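Local coordinates for endoglucanase (Komagataeibacter sucrofermentans, PDB 6VC5), which probably hydrolyses internal beta-1,4-glucosidic linkages of cellulose and related beta-glucans, at residues A69-W73 against D85-A89; Y157-M163 against Y229-M235. All coordinates share one frame; numbering follows the deposited sequence.

Contact 1 of 2, residues A69-W73 against D85-A89; sequences ALFSW and DKNNA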
loop_
_atom_site.group_PDB
_atom_site.type_symbol
_atom_site.label_atom_id
_atom_site.label_comp_id
_atom_site.label_asym_id
_atom_site.label_seq_id
_atom_site.Cartn_x
_atom_site.Cartn_y
_atom_site.Cartn_z
ATOM N N ALA A 69 17.631 -6.428 3.567
ATOM C CA ALA A 69 17.311 -5.213 2.830
ATOM C C ALA A 69 15.943 -4.633 3.181
ATOM O O ALA A 69 15.544 -3.629 2.589
ATOM C CB ALA A 69 17.401 -5.463 1.317
ATOM N N LEU A 70 15.228 -5.223 4.137
ATOM C CA LEU A 70 13.943 -4.672 4.549
ATOM C C LEU A 70 14.162 -3.460 5.455
ATOM O O LEU A 70 15.294 -3.119 5.813
ATOM C CB LEU A 70 13.097 -5.757 5.203
ATOM C CG LEU A 70 12.944 -7.050 4.393
ATOM C CD1 LEU A 70 12.035 -8.018 5.132
ATOM C CD2 LEU A 70 12.373 -6.733 3.023
ATOM N N PHE A 71 13.062 -2.821 5.863
ATOM C CA PHE A 71 13.108 -1.523 6.531
ATOM C C PHE A 71 12.389 -1.580 7.865
ATOM O O PHE A 71 11.266 -2.086 7.955
ATOM C CB PHE A 71 12.461 -0.435 5.657
ATOM C CG PHE A 71 13.196 -0.205 4.387
ATOM C CD1 PHE A 71 14.133 0.807 4.297
ATOM C CD2 PHE A 71 12.967 -1.024 3.287
ATOM C CE1 PHE A 71 14.851 1.005 3.136
ATOM C CE2 PHE A 71 13.663 -0.829 2.122
ATOM C CZ PHE A 71 14.612 0.181 2.044
ATOM N N SER A 72 13.021 -1.036 8.896
ATOM C CA SER A 72 12.291 -0.801 10.132
ATOM C C SER A 72 11.131 0.144 9.848
ATOM O O SER A 72 11.256 1.081 9.062
ATOM C CB SER A 72 13.228 -0.185 11.158
ATOM O OG SER A 72 14.281 -1.082 11.484
ATOM N N TRP A 73 9.984 -0.111 10.480
ATOM C CA TRP A 73 8.767 0.559 10.027
ATOM C C TRP A 73 8.703 2.031 10.435
ATOM O O TRP A 73 8.016 2.814 9.768
ATOM C CB TRP A 73 7.522 -0.198 10.490
ATOM C CG TRP A 73 7.191 -0.030 11.931
ATOM C CD1 TRP A 73 7.802 -0.642 12.994
ATOM C CD2 TRP A 73 6.150 0.783 12.478
ATOM N NE1 TRP A 73 7.199 -0.248 14.172
ATOM C CE2 TRP A 73 6.186 0.628 13.877
ATOM C CE3 TRP A 73 5.190 1.632 11.912
ATOM C CZ2 TRP A 73 5.303 1.297 14.726
ATOM C CZ3 TRP A 73 4.314 2.300 12.756
ATOM C CH2 TRP A 73 4.377 2.127 14.148
ATOM N N ASP A 85 12.299 -0.189 17.287
ATOM C CA ASP A 85 11.519 -1.349 16.868
ATOM C C ASP A 85 11.961 -1.712 15.457
ATOM O O ASP A 85 11.735 -0.942 14.516
ATOM C CB ASP A 85 10.022 -1.026 16.893
ATOM C CG ASP A 85 9.149 -2.205 16.476
ATOM O OD1 ASP A 85 9.679 -3.317 16.241
ATOM O OD2 ASP A 85 7.910 -2.024 16.420
ATOM N N LYS A 86 12.574 -2.888 15.305
ATOM C CA LYS A 86 13.099 -3.289 14.005
ATOM C C LYS A 86 12.070 -3.993 13.131
ATOM O O LYS A 86 12.399 -4.362 11.996
ATOM C CB LYS A 86 14.333 -4.182 14.171
ATOM C CG LYS A 86 15.456 -3.554 14.999
ATOM C CD LYS A 86 15.918 -2.221 14.434
ATOM C CE LYS A 86 17.142 -1.720 15.194
ATOM N NZ LYS A 86 17.547 -0.345 14.784
ATOM N N ASN A 87 10.843 -4.193 13.615
ATOM C CA ASN A 87 9.817 -4.828 12.796
ATOM C C ASN A 87 9.602 -4.029 11.509
ATOM O O ASN A 87 9.683 -2.797 11.498
ATOM C CB ASN A 87 8.511 -4.916 13.594
ATOM C CG ASN A 87 7.558 -5.958 13.051
ATOM O OD1 ASN A 87 7.955 -6.851 12.310
ATOM N ND2 ASN A 87 6.291 -5.860 13.438
ATOM N N ASN A 88 9.335 -4.737 10.420
ATOM C CA ASN A 88 9.084 -4.119 9.128
ATOM C C ASN A 88 7.592 -4.119 8.823
ATOM O O ASN A 88 6.787 -4.790 9.486
ATOM C CB ASN A 88 9.833 -4.881 8.035
ATOM C CG ASN A 88 9.265 -6.260 7.827
ATOM O OD1 ASN A 88 9.273 -7.089 8.747
ATOM N ND2 ASN A 88 8.737 -6.513 6.622
ATOM N N ALA A 89 7.225 -3.331 7.819
ATOM C CA ALA A 89 5.886 -3.339 7.245
ATOM C C ALA A 89 6.050 -3.628 5.762
ATOM O O ALA A 89 6.661 -2.837 5.032
ATOM C CB ALA A 89 5.158 -2.009 7.460
HETATM O O HOH W 1 9.074 -1.568 6.440
HETATM O O HOH W 2 17.141 -0.146 11.513
#

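Contact 2 of 2, residues Y157-M163 against Y229-M235; sequences YVMPSLM and YLSWAHM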
loop_
_atom_site.group_PDB
_atom_site.type_symbol
_atom_site.label_atom_id
_atom_site.label_comp_id
_atom_site.label_asym_id
_atom_site.label_seq_id
_atom_site.Cartn_x
_atom_site.Cartn_y
_atom_site.Cartn_z
ATOM N N TYR A 157 -0.645 -6.256 -0.407
ATOM C CA TYR A 157 -0.394 -6.795 -1.744
ATOM C C TYR A 157 -0.391 -5.617 -2.710
ATOM O O TYR A 157 -1.375 -5.315 -3.396
ATOM C CB TYR A 157 -1.455 -7.817 -2.126
ATOM C CG TYR A 157 -1.252 -9.193 -1.540
ATOM C CD1 TYR A 157 -0.695 -10.214 -2.299
ATOM C CD2 TYR A 157 -1.634 -9.474 -0.234
ATOM C CE1 TYR A 157 -0.521 -11.482 -1.774
ATOM C CE2 TYR A 157 -1.462 -10.742 0.306
ATOM C CZ TYR A 157 -0.908 -11.743 -0.474
ATOM O OH TYR A 157 -0.744 -13.002 0.065
ATOM N N VAL A 158 0.736 -4.916 -2.731
ATOM C CA VAL A 158 0.918 -3.772 -3.616
ATOM C C VAL A 158 1.135 -4.350 -5.007
ATOM O O VAL A 158 2.274 -4.550 -5.450
ATOM C CB VAL A 158 2.083 -2.892 -3.125
ATOM C CG1 VAL A 158 2.287 -1.674 -4.038
ATOM C CG2 VAL A 158 1.847 -2.441 -1.676
ATOM N N MET A 159 0.035 -4.651 -5.691
ATOM C CA MET A 159 0.125 -5.475 -6.893
ATOM C C MET A 159 1.051 -4.921 -7.974
ATOM O O MET A 159 1.799 -5.720 -8.559
ATOM C CB MET A 159 -1.278 -5.839 -7.405
ATOM C CG MET A 159 -2.048 -6.819 -6.496
ATOM S SD MET A 159 -1.295 -8.472 -6.343
ATOM C CE MET A 159 -2.698 -9.454 -5.734
ATOM N N PRO A 160 1.084 -3.618 -8.280
ATOM C CA PRO A 160 2.055 -3.135 -9.285
ATOM C C PRO A 160 3.502 -3.354 -8.880
ATOM O O PRO A 160 4.385 -3.433 -9.751
ATOM C CB PRO A 160 1.747 -1.639 -9.381
ATOM C CG PRO A 160 0.305 -1.534 -8.944
ATOM C CD PRO A 160 0.127 -2.564 -7.881
ATOM N N SER A 161 3.778 -3.434 -7.577
ATOM C CA SER A 161 5.136 -3.722 -7.140
ATOM C C SER A 161 5.485 -5.195 -7.318
ATOM O O SER A 161 6.618 -5.522 -7.700
ATOM C CB SER A 161 5.315 -3.310 -5.681
ATOM O OG SER A 161 6.680 -3.404 -5.345
ATOM N N LEU A 162 4.536 -6.095 -7.029
ATOM C CA LEU A 162 4.761 -7.515 -7.293
ATOM C C LEU A 162 4.970 -7.769 -8.780
ATOM O O LEU A 162 5.810 -8.593 -9.159
ATOM C CB LEU A 162 3.597 -8.349 -6.744
ATOM C CG LEU A 162 3.317 -8.222 -5.245
ATOM C CD1 LEU A 162 2.193 -9.174 -4.847
ATOM C CD2 LEU A 162 4.563 -8.498 -4.439
ATOM N N MET A 163 4.217 -7.072 -9.638
ATOM C CA MET A 163 4.398 -7.216 -11.079
ATOM C C MET A 163 5.780 -6.729 -11.497
ATOM O O MET A 163 6.430 -7.328 -12.364
ATOM C CB MET A 163 3.329 -6.398 -11.815
ATOM C CG MET A 163 1.869 -6.693 -11.449
ATOM S SD MET A 163 0.704 -6.145 -12.722
ATOM C CE MET A 163 0.812 -4.378 -12.670
ATOM N N TYR A 229 -5.369 -1.153 -5.860
ATOM C CA TYR A 229 -4.237 -1.924 -6.376
ATOM C C TYR A 229 -4.683 -2.948 -7.412
ATOM O O TYR A 229 -3.976 -3.174 -8.405
ATOM C CB TYR A 229 -3.458 -2.596 -5.239
ATOM C CG TYR A 229 -2.604 -1.651 -4.410
ATOM C CD1 TYR A 229 -1.791 -0.700 -5.024
ATOM C CD2 TYR A 229 -2.587 -1.735 -3.015
ATOM C CE1 TYR A 229 -1.006 0.156 -4.278
ATOM C CE2 TYR A 229 -1.796 -0.877 -2.265
ATOM C CZ TYR A 229 -1.018 0.063 -2.907
ATOM O OH TYR A 229 -0.226 0.921 -2.173
ATOM N N LEU A 230 -5.846 -3.584 -7.200
ATOM C CA LEU A 230 -6.357 -4.553 -8.170
ATOM C C LEU A 230 -6.695 -3.877 -9.490
ATOM O O LEU A 230 -6.371 -4.404 -10.564
ATOM C CB LEU A 230 -7.596 -5.251 -7.615
ATOM C CG LEU A 230 -7.365 -6.211 -6.451
ATOM C CD1 LEU A 230 -8.710 -6.768 -5.973
ATOM C CD2 LEU A 230 -6.420 -7.325 -6.854
ATOM N N SER A 231 -7.340 -2.711 -9.435
ATOM C CA SER A 231 -7.645 -1.983 -10.667
ATOM C C SER A 231 -6.366 -1.558 -11.380
ATOM O O SER A 231 -6.218 -1.753 -12.594
ATOM C CB SER A 231 -8.510 -0.767 -10.349
ATOM O OG SER A 231 -8.876 -0.108 -11.549
ATOM N N TRP A 232 -5.424 -0.989 -10.628
ATOM C CA TRP A 232 -4.173 -0.489 -11.196
ATOM C C TRP A 232 -3.412 -1.600 -11.916
ATOM O O TRP A 232 -2.879 -1.392 -13.014
ATOM C CB TRP A 232 -3.375 0.074 -10.022
ATOM C CG TRP A 232 -2.061 0.746 -10.259
ATOM C CD1 TRP A 232 -1.335 0.814 -11.415
ATOM C CD2 TRP A 232 -1.307 1.438 -9.266
ATOM N NE1 TRP A 232 -0.165 1.523 -11.194
ATOM C CE2 TRP A 232 -0.130 1.911 -9.878
ATOM C CE3 TRP A 232 -1.523 1.712 -7.911
ATOM C CZ2 TRP A 232 0.835 2.634 -9.176
ATOM C CZ3 TRP A 232 -0.569 2.426 -7.216
ATOM C CH2 TRP A 232 0.594 2.886 -7.852
ATOM N N ALA A 233 -3.393 -2.798 -11.338
ATOM C CA ALA A 233 -2.700 -3.945 -11.914
ATOM C C ALA A 233 -3.528 -4.718 -12.941
ATOM O O ALA A 233 -3.059 -5.758 -13.422
ATOM C CB ALA A 233 -2.258 -4.896 -10.800
ATOM N N HIS A 234 -4.736 -4.257 -13.277
ATOM C CA HIS A 234 -5.612 -4.932 -14.246
ATOM C C HIS A 234 -6.002 -6.335 -13.783
ATOM O O HIS A 234 -6.154 -7.260 -14.587
ATOM C CB HIS A 234 -5.007 -4.935 -15.653
ATOM C CG HIS A 234 -4.534 -3.587 -16.103
ATOM N ND1 HIS A 234 -5.397 -2.544 -16.359
ATOM C CD2 HIS A 234 -3.288 -3.109 -16.323
ATOM C CE1 HIS A 234 -4.704 -1.483 -16.732
ATOM N NE2 HIS A 234 -3.420 -1.798 -16.718
ATOM N N MET A 235 -6.183 -6.484 -12.471
ATOM C CA MET A 235 -6.539 -7.756 -11.860
ATOM C C MET A 235 -7.932 -7.752 -11.251
ATOM O O MET A 235 -8.323 -8.757 -10.644
ATOM C CB MET A 235 -5.535 -8.139 -10.759
ATOM C CG MET A 235 -4.109 -8.441 -11.228
ATOM S SD MET A 235 -2.954 -8.603 -9.814
ATOM C CE MET A 235 -1.394 -8.767 -10.668
#

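Contact 1 of 2, residues A69-W73 against D85-A89
Trp73 reaches Asp85 with the N-H of its indole: NE1 donates to Asp85 OD2 over 3.0 Å, the acceptor lying close to the ring plane. The ring and carboxylate planes stand 79° apart, and the N-H meets OD2 from above the carboxylate plane. CG of Asp85 is anti to the backbone N (chi1 -179°), which brings OD2 to the indole while OD1 takes the backbone N of Asn87 at 3.0 Å. This Asx turn, suited to a short acid, ties Asp85 to its own loop. Trp73 is gripped a second time through its backbone, N donating to Asn87 O at 2.9 Å with a bent N-H...O angle of 136°; the same carbonyl oxygen lies at the edge of the indole, 3.2 Å from CD1. With an alanine here, Asp85 OD2 would probably lose its indole donor and a gap would open beside the Asn87 carbonyl. Asn88, buried, lays its CB 3.1 Å from Phe71 O, and its CA makes a CH...O contact with that oxygen. A water also donates to Phe71 O while accepting from Ala89 N, so it bridges the two backbones. The asparagine amide suits this buried place because it can both give and accept: ND2 bonds Asp93 and OD1 the backbone N of Ala141. The small Ser72 sets OG against Lys86 CA and CD; this hydroxyl hydrogen-bonds a water 3.0 Å away, which accepts a weak bond from Lys86 NZ, whose stronger partner is Val83 O. The two loops flank strand 74-76, one following helix 49-62, the other leading into helix 90-106 with Ala89 as N-cap; Leu70 and Phe71 pack against helices 90-106 and 110-126, while the Trp73 ring meets that of His32 nearly parallel.

Contact 2 of 2, residues Y157-M163 against Y229-M235
Met159 and Pro160 pack on Tyr229, Trp232 and Ala233, joining the first turn of helix 159-169 to the last turn of helix 225-232 within the (alpha/alpha)6 barrel of family 8 glycosyl hydrolases. The second helix ends in a Schellman motif, with His234 at positive phi, and the chain turns there to bring Met235 back into the contact. Met159 can be followed outward. Its CB sits 3.7 Å from Ala233 CB, a methyl small enough to admit the neighbouring helix; CG comes near both Leu230 CD2 and Met235 SD; a bend at chi2 (-64°) then carries SD to 3.8 Å from Met235 SD, and CE ends beside that same sulfur. The two methionine chains cross at about a right angle; methionine suits this place because its unbranched, flexible chain can bend to bring sulfur against sulfur. Met163 slides past Met235 in the opposite direction, its CE reaching 3.6 Å from Ala233 CB.

Two aromatic faces receive the start of helix 159-169. Val158, its N-cap residue, sets CA over the centre of the Tyr229 ring in a CH-pi contact, and its two methyl branches lie along the far end of that ring, CG1 3.8 Å from CE1. Proline suits the first turn, where its missing N-H costs no helical bond, and its compact, puckered ring offers carbons to both aromatics. Pro160 CD lies 3.9 Å from Tyr229 CD1. Pro160 CG stands over the indole face, 3.4 Å from Trp232 CD2, in a CH-pi contact 12° off the normal of the five-membered ring.

Contact 1 lies towards the outside of the molecule, its centre about 15 Å from the centre of the chain, and is only partly buried; contact 2 is deeper, about 10 Å from that centre, and most of its residues are buried. Their chemistry follows: loops without regular structure are held in contact 1 by hydrogen bonds and a bridging water, whereas two helix ends meet in contact 2 through methyls, thioethers and aromatic faces. Their centres are about 22 Å apart and they do not touch. Helix 90-106 links them: it starts directly after 85-89, and farther along it Leu95 packs on Tyr229 and Trp102 on Trp232.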